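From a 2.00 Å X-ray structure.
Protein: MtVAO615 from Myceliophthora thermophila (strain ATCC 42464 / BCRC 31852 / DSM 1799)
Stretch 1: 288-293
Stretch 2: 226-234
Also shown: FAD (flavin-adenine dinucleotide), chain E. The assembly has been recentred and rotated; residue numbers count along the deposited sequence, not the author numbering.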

ATOM      1  N   VAL A 288      -4.420 -12.841 -11.283  1.00 20.19           N
ATOM      2  CA  VAL A 288      -5.299 -11.682 -11.263  1.00 20.18           C
ATOM      3  C   VAL A 288      -6.423 -11.971 -10.279  1.00 20.15           C
ATOM      4  O   VAL A 288      -7.190 -12.925 -10.470  1.00 20.46           O
ATOM      5  CB  VAL A 288      -5.861 -11.357 -12.673  1.00 20.66           C
ATOM      6  CG1 VAL A 288      -6.644 -10.061 -12.665  1.00 20.60           C
ATOM      7  CG2 VAL A 288      -4.737 -11.271 -13.689  1.00 20.85           C
ATOM      8  N   VAL A 289      -6.535 -11.142  -9.247  1.00 19.85           N
ATOM      9  CA  VAL A 289      -7.545 -11.343  -8.203  1.00 19.89           C
ATOM     10  C   VAL A 289      -8.833 -10.622  -8.588  1.00 20.24           C
ATOM     11  O   VAL A 289      -8.800  -9.419  -8.905  1.00 20.21           O
ATOM     12  CB  VAL A 289      -7.045 -10.843  -6.823  1.00 19.48           C
ATOM     13  CG1 VAL A 289      -8.193 -10.653  -5.837  1.00 19.44           C
ATOM     14  CG2 VAL A 289      -5.969 -11.782  -6.263  1.00 19.29           C
ATOM     15  N   LEU A 290      -9.946 -11.357  -8.549  1.00 20.65           N
ATOM     16  CA  LEU A 290     -11.279 -10.804  -8.814  1.00 21.15           C
ATOM     17  C   LEU A 290     -12.029 -10.433  -7.544  1.00 21.18           C
ATOM     18  O   LEU A 290     -12.840  -9.513  -7.532  1.00 21.31           O
ATOM     19  CB  LEU A 290     -12.102 -11.777  -9.652  1.00 21.72           C
ATOM     20  CG  LEU A 290     -11.587 -12.169 -11.040  1.00 22.01           C
ATOM     21  CD1 LEU A 290     -12.396 -13.359 -11.536  1.00 22.59           C
ATOM     22  CD2 LEU A 290     -11.685 -11.018 -12.031  1.00 22.19           C
ATOM     23  N   SER A 291     -11.763 -11.171  -6.469  1.00 21.21           N
ATOM     24  CA  SER A 291     -12.338 -10.871  -5.168  1.00 21.38           C
ATOM     25  C   SER A 291     -11.535 -11.585  -4.105  1.00 21.32           C
ATOM     26  O   SER A 291     -10.753 -12.497  -4.411  1.00 21.25           O
ATOM     27  CB  SER A 291     -13.817 -11.311  -5.095  1.00 21.89           C
ATOM     28  OG  SER A 291     -13.939 -12.715  -4.919  1.00 22.08           O
ATOM     29  N   MET A 292     -11.734 -11.151  -2.861  1.00 21.54           N
ATOM     30  CA  MET A 292     -11.293 -11.892  -1.681  1.00 21.68           C
ATOM     31  C   MET A 292     -12.466 -12.057  -0.728  1.00 22.10           C
ATOM     32  O   MET A 292     -13.400 -11.251  -0.719  1.00 22.38           O
ATOM     33  CB  MET A 292     -10.114 -11.177  -0.990  1.00 21.41           C
ATOM     34  CG  MET A 292     -10.466  -9.954  -0.157  1.00 21.48           C
ATOM     35  SD  MET A 292      -9.044  -9.330   0.756  1.00 21.42           S
ATOM     36  CE  MET A 292      -9.863  -8.213   1.902  1.00 21.47           C
ATOM     37  N   THR A 293     -12.435 -13.127   0.048  1.00 22.40           N
ATOM     38  CA  THR A 293     -13.349 -13.269   1.158  1.00 22.80           C
ATOM     39  C   THR A 293     -12.488 -13.144   2.399  1.00 22.62           C
ATOM     40  O   THR A 293     -11.415 -13.754   2.481  1.00 22.36           O
ATOM     41  CB  THR A 293     -14.080 -14.607   1.081  1.00 23.34           C
ATOM     42  OG1 THR A 293     -14.684 -14.703  -0.209  1.00 23.68           O
ATOM     43  CG2 THR A 293     -15.154 -14.723   2.172  1.00 23.79           C
TER
HETATM   44  PA  FAD E 601      -2.294  -0.581  -6.921  1.00 27.71           P
HETATM   45  O1A FAD E 601      -1.118   0.296  -7.269  1.00 29.18           O
HETATM   46  O2A FAD E 601      -3.471  -0.519  -7.855  1.00 28.96           O
HETATM   47  O5B FAD E 601      -1.771  -2.095  -6.797  1.00 27.29           O
HETATM   48  C5B FAD E 601      -0.551  -2.422  -6.129  1.00 25.55           C
HETATM   49  C4B FAD E 601       0.034  -3.731  -6.645  1.00 24.27           C
HETATM   50  O4B FAD E 601      -0.927  -4.779  -6.495  1.00 24.31           O
HETATM   51  C3B FAD E 601       0.414  -3.717  -8.113  1.00 23.62           C
HETATM   52  O3B FAD E 601       1.587  -4.531  -8.245  1.00 22.80           O
HETATM   53  C2B FAD E 601      -0.749  -4.388  -8.823  1.00 23.16           C
HETATM   54  O2B FAD E 601      -0.332  -5.062 -10.012  1.00 22.94           O
HETATM   55  C1B FAD E 601      -1.246  -5.363  -7.769  1.00 23.87           C
HETATM   56  N9A FAD E 601      -2.708  -5.610  -7.793  1.00 23.54           N
HETATM   57  C8A FAD E 601      -3.655  -4.778  -7.309  1.00 23.37           C
HETATM   58  N7A FAD E 601      -4.889  -5.323  -7.449  1.00 23.09           N
HETATM   59  C5A FAD E 601      -4.732  -6.527  -8.022  1.00 23.16           C
HETATM   60  C6A FAD E 601      -5.631  -7.622  -8.449  1.00 22.71           C
HETATM   61  N6A FAD E 601      -6.966  -7.496  -8.281  1.00 22.98           N
HETATM   62  N1A FAD E 601      -5.078  -8.720  -9.015  1.00 22.39           N
HETATM   63  C2A FAD E 601      -3.745  -8.847  -9.192  1.00 23.03           C
HETATM   64  N3A FAD E 601      -2.864  -7.885  -8.818  1.00 23.47           N
HETATM   65  C4A FAD E 601      -3.291  -6.725  -8.240  1.00 23.16           C
HETATM   66  N1  FAD E 601      -0.239   0.189   3.406  1.00 30.38           N
HETATM   67  C2  FAD E 601      -0.399  -0.267   4.674  1.00 30.63           C
HETATM   68  O2  FAD E 601      -0.039  -1.436   4.949  1.00 30.15           O
HETATM   69  N3  FAD E 601      -0.933   0.505   5.645  1.00 31.27           N
HETATM   70  C4  FAD E 601      -1.335   1.772   5.451  1.00 30.35           C
HETATM   71  O4  FAD E 601      -1.822   2.451   6.383  1.00 30.68           O
HETATM   72  C4X FAD E 601      -1.202   2.335   4.089  1.00 29.87           C
HETATM   73  N5  FAD E 601      -1.594   3.594   3.802  1.00 29.64           N
HETATM   74  C5X FAD E 601      -1.464   4.113   2.546  1.00 28.29           C
HETATM   75  C6  FAD E 601      -1.885   5.432   2.267  1.00 25.79           C
HETATM   76  C7  FAD E 601      -1.742   5.939   0.957  1.00 25.45           C
HETATM   77  C7M FAD E 601      -2.192   7.363   0.680  1.00 26.35           C
HETATM   78  C8  FAD E 601      -1.160   5.078  -0.136  1.00 24.56           C
HETATM   79  C8M FAD E 601      -1.055   5.496  -1.596  1.00 20.20           C
HETATM   80  C9  FAD E 601      -0.755   3.781   0.162  1.00 26.36           C
HETATM   81  C9A FAD E 601      -0.880   3.263   1.455  1.00 27.54           C
HETATM   82  N10 FAD E 601      -0.481   1.934   1.736  1.00 28.38           N
HETATM   83  C10 FAD E 601      -0.613   1.446   3.053  1.00 29.56           C
HETATM   84  C1' FAD E 601       0.135   1.120   0.691  1.00 27.94           C
HETATM   85  C2' FAD E 601      -0.667   0.021   0.062  1.00 27.79           C
HETATM   86  O2' FAD E 601      -0.753  -1.046   1.004  1.00 29.04           O
HETATM   87  C3' FAD E 601       0.132  -0.405  -1.165  1.00 26.83           C
HETATM   88  O3' FAD E 601       0.514   0.741  -1.956  1.00 27.33           O
HETATM   89  C4' FAD E 601      -0.650  -1.391  -2.019  1.00 25.74           C
HETATM   90  O4' FAD E 601       0.212  -1.944  -3.015  1.00 24.49           O
HETATM   91  C5' FAD E 601      -1.896  -0.748  -2.631  1.00 26.27           C
HETATM   92  O5' FAD E 601      -2.562  -1.645  -3.506  1.00 27.08           O
HETATM   93  P   FAD E 601      -3.701  -1.087  -4.492  1.00 26.78           P
HETATM   94  O1P FAD E 601      -4.646  -0.230  -3.700  1.00 24.13           O
HETATM   95  O2P FAD E 601      -4.178  -2.289  -5.274  1.00 27.14           O
HETATM   96  O3P FAD E 601      -2.837  -0.141  -5.475  1.00 27.06           O
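Stretch 2 226-234: GIVGGYTQG

Val-228 forms the apolar centre of the contact, its CA-to-CB bond directed toward the strand and its chi1 in the t well. Its CG1 lies 3.8 Å from CG1 of Val-289 and 3.7 Å from CG of Met-292, and the same methyl comes within 3.6 Å of the backbone N of Met-292. Val-289 and Met-292 both point toward stretch 2, whereas Leu-290 and Ser-291, between them, point away. The backbones are closest at Met-292 and Val-228, with their CA atoms 6.2 Å apart; from CA of Val-289 to CA of Gly-229 the gap is 7.6 Å. Residues 288-293 are a strand, and most of stretch 2 is helical, with a wider pi-type turn at 227-231. The axes approach to 8.6 Å, with 70° between their N-to-C directions, neither parallel nor antiparallel. The contact buries 283 Å², both sides summed, and has no hydrogen bond between the stretches.

Outward from this centre, the Met-292 side chain (p, t, t) reaches past Val-228, its CE 4.2 Å from CG1 of Ile-227 and 3.9 Å from OG1 of Thr-232. OG1 of Thr-232 is already engaged, donating to O of Ile-227 at 2.6 Å, so the methyl meets a polar group already bonded within its own stretch. At the other flank, Gln-233 leaves its backbone sideways, but its end comes nearer: NE2 packs 3.5 Å from CG2 of Val-289 while donating to O of Val-228 at 2.9 Å.

The polar edge belongs to FAD. Val-289 pairs with the adenine through its backbone, N to N1A at 2.8 Å and N6A to O at 2.7 Å. Stretch 2 holds the pyrophosphate, Gly-226 N to O1P at 2.7 Å and Gly-230 N to O2P at 3.1 Å. The cofactor thus links the two stretches through hydrogen bonds, which their direct contact lacks.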

ATOM      1  N   GLY A 226      -6.772   0.275  -2.032  1.00 22.32           N
ATOM      2  CA  GLY A 226      -7.523  -0.905  -2.446  1.00 22.05           C
ATOM      3  C   GLY A 226      -7.267  -2.099  -1.529  1.00 21.74           C
ATOM      4  O   GLY A 226      -6.200  -2.734  -1.617  1.00 21.41           O
ATOM      5  N   ILE A 227      -8.260  -2.410  -0.684  1.00 21.69           N
ATOM      6  CA  ILE A 227      -8.165  -3.468   0.344  1.00 21.46           C
ATOM      7  C   ILE A 227      -7.898  -4.872  -0.210  1.00 21.15           C
ATOM      8  O   ILE A 227      -7.177  -5.639   0.409  1.00 21.05           O
ATOM      9  CB  ILE A 227      -9.362  -3.433   1.339  1.00 21.79           C
ATOM     10  CG1 ILE A 227      -9.020  -4.176   2.635  1.00 21.79           C
ATOM     11  CG2 ILE A 227     -10.673  -3.906   0.700  1.00 21.91           C
ATOM     12  CD1 ILE A 227     -10.061  -4.025   3.728  1.00 22.23           C
ATOM     13  N   VAL A 228      -8.446  -5.176  -1.379  1.00 21.00           N
ATOM     14  CA  VAL A 228      -8.336  -6.495  -2.023  1.00 20.75           C
ATOM     15  C   VAL A 228      -7.083  -6.570  -2.910  1.00 20.48           C
ATOM     16  O   VAL A 228      -6.643  -7.656  -3.303  1.00 20.31           O
ATOM     17  CB  VAL A 228      -9.620  -6.795  -2.836  1.00 21.10           C
ATOM     18  CG1 VAL A 228      -9.661  -8.244  -3.338  1.00 21.17           C
ATOM     19  CG2 VAL A 228     -10.860  -6.514  -1.987  1.00 21.35           C
ATOM     20  N   GLY A 229      -6.509  -5.405  -3.215  1.00 20.36           N
ATOM     21  CA  GLY A 229      -5.368  -5.317  -4.122  1.00 20.28           C
ATOM     22  C   GLY A 229      -4.026  -5.573  -3.454  1.00 20.07           C
ATOM     23  O   GLY A 229      -3.884  -6.490  -2.640  1.00 20.01           O
ATOM     24  N   GLY A 230      -3.045  -4.733  -3.782  1.00 20.09           N
ATOM     25  CA  GLY A 230      -1.680  -4.860  -3.269  1.00 19.88           C
ATOM     26  C   GLY A 230      -1.581  -4.733  -1.770  1.00 19.78           C
ATOM     27  O   GLY A 230      -0.620  -5.229  -1.180  1.00 19.80           O
ATOM     28  N   TYR A 231      -2.566  -4.068  -1.162  1.00 19.73           N
ATOM     29  CA  TYR A 231      -2.669  -3.925   0.289  1.00 19.75           C
ATOM     30  C   TYR A 231      -2.693  -5.285   1.048  1.00 19.63           C
ATOM     31  O   TYR A 231      -1.756  -5.598   1.800  1.00 19.66           O
ATOM     32  CB  TYR A 231      -3.877  -3.051   0.671  1.00 19.90           C
ATOM     33  CG  TYR A 231      -4.095  -2.993   2.164  1.00 20.09           C
ATOM     34  CD1 TYR A 231      -3.337  -2.125   2.971  1.00 20.26           C
ATOM     35  CD2 TYR A 231      -5.020  -3.859   2.792  1.00 20.07           C
ATOM     36  CE1 TYR A 231      -3.520  -2.096   4.352  1.00 20.52           C
ATOM     37  CE2 TYR A 231      -5.215  -3.829   4.158  1.00 20.28           C
ATOM     38  CZ  TYR A 231      -4.456  -2.973   4.939  1.00 20.53           C
ATOM     39  OH  TYR A 231      -4.653  -2.963   6.296  1.00 20.78           O
ATOM     40  N   THR A 232      -3.732  -6.091   0.824  1.00 19.50           N
ATOM     41  CA  THR A 232      -3.833  -7.380   1.502  1.00 19.45           C
ATOM     42  C   THR A 232      -2.813  -8.350   0.914  1.00 19.39           C
ATOM     43  O   THR A 232      -2.174  -9.083   1.649  1.00 19.43           O
ATOM     44  CB  THR A 232      -5.271  -7.975   1.496  1.00 19.46           C
ATOM     45  OG1 THR A 232      -6.154  -7.128   2.241  1.00 19.53           O
ATOM     46  CG2 THR A 232      -5.277  -9.304   2.170  1.00 19.49           C
ATOM     47  N   GLN A 233      -2.650  -8.335  -0.404  1.00 19.40           N
ATOM     48  CA  GLN A 233      -1.728  -9.262  -1.069  1.00 19.48           C
ATOM     49  C   GLN A 233      -0.269  -9.104  -0.626  1.00 19.66           C
ATOM     50  O   GLN A 233       0.479 -10.084  -0.587  1.00 19.74           O
ATOM     51  CB  GLN A 233      -1.853  -9.132  -2.587  1.00 19.47           C
ATOM     52  CG  GLN A 233      -3.140  -9.771  -3.130  1.00 19.47           C
ATOM     53  CD  GLN A 233      -3.378  -9.516  -4.602  1.00 19.58           C
ATOM     54  OE1 GLN A 233      -2.568  -9.913  -5.446  1.00 19.68           O
ATOM     55  NE2 GLN A 233      -4.527  -8.902  -4.930  1.00 19.59           N
ATOM     56  N   GLY A 234       0.122  -7.877  -0.284  1.00 19.76           N
ATOM     57  CA  GLY A 234       1.477  -7.609   0.192  1.00 20.10           C
ATOM     58  C   GLY A 234       1.663  -7.609   1.705  1.00 20.35           C
ATOM     59  O   GLY A 234       2.755  -7.273   2.201  1.00 20.67           O
TER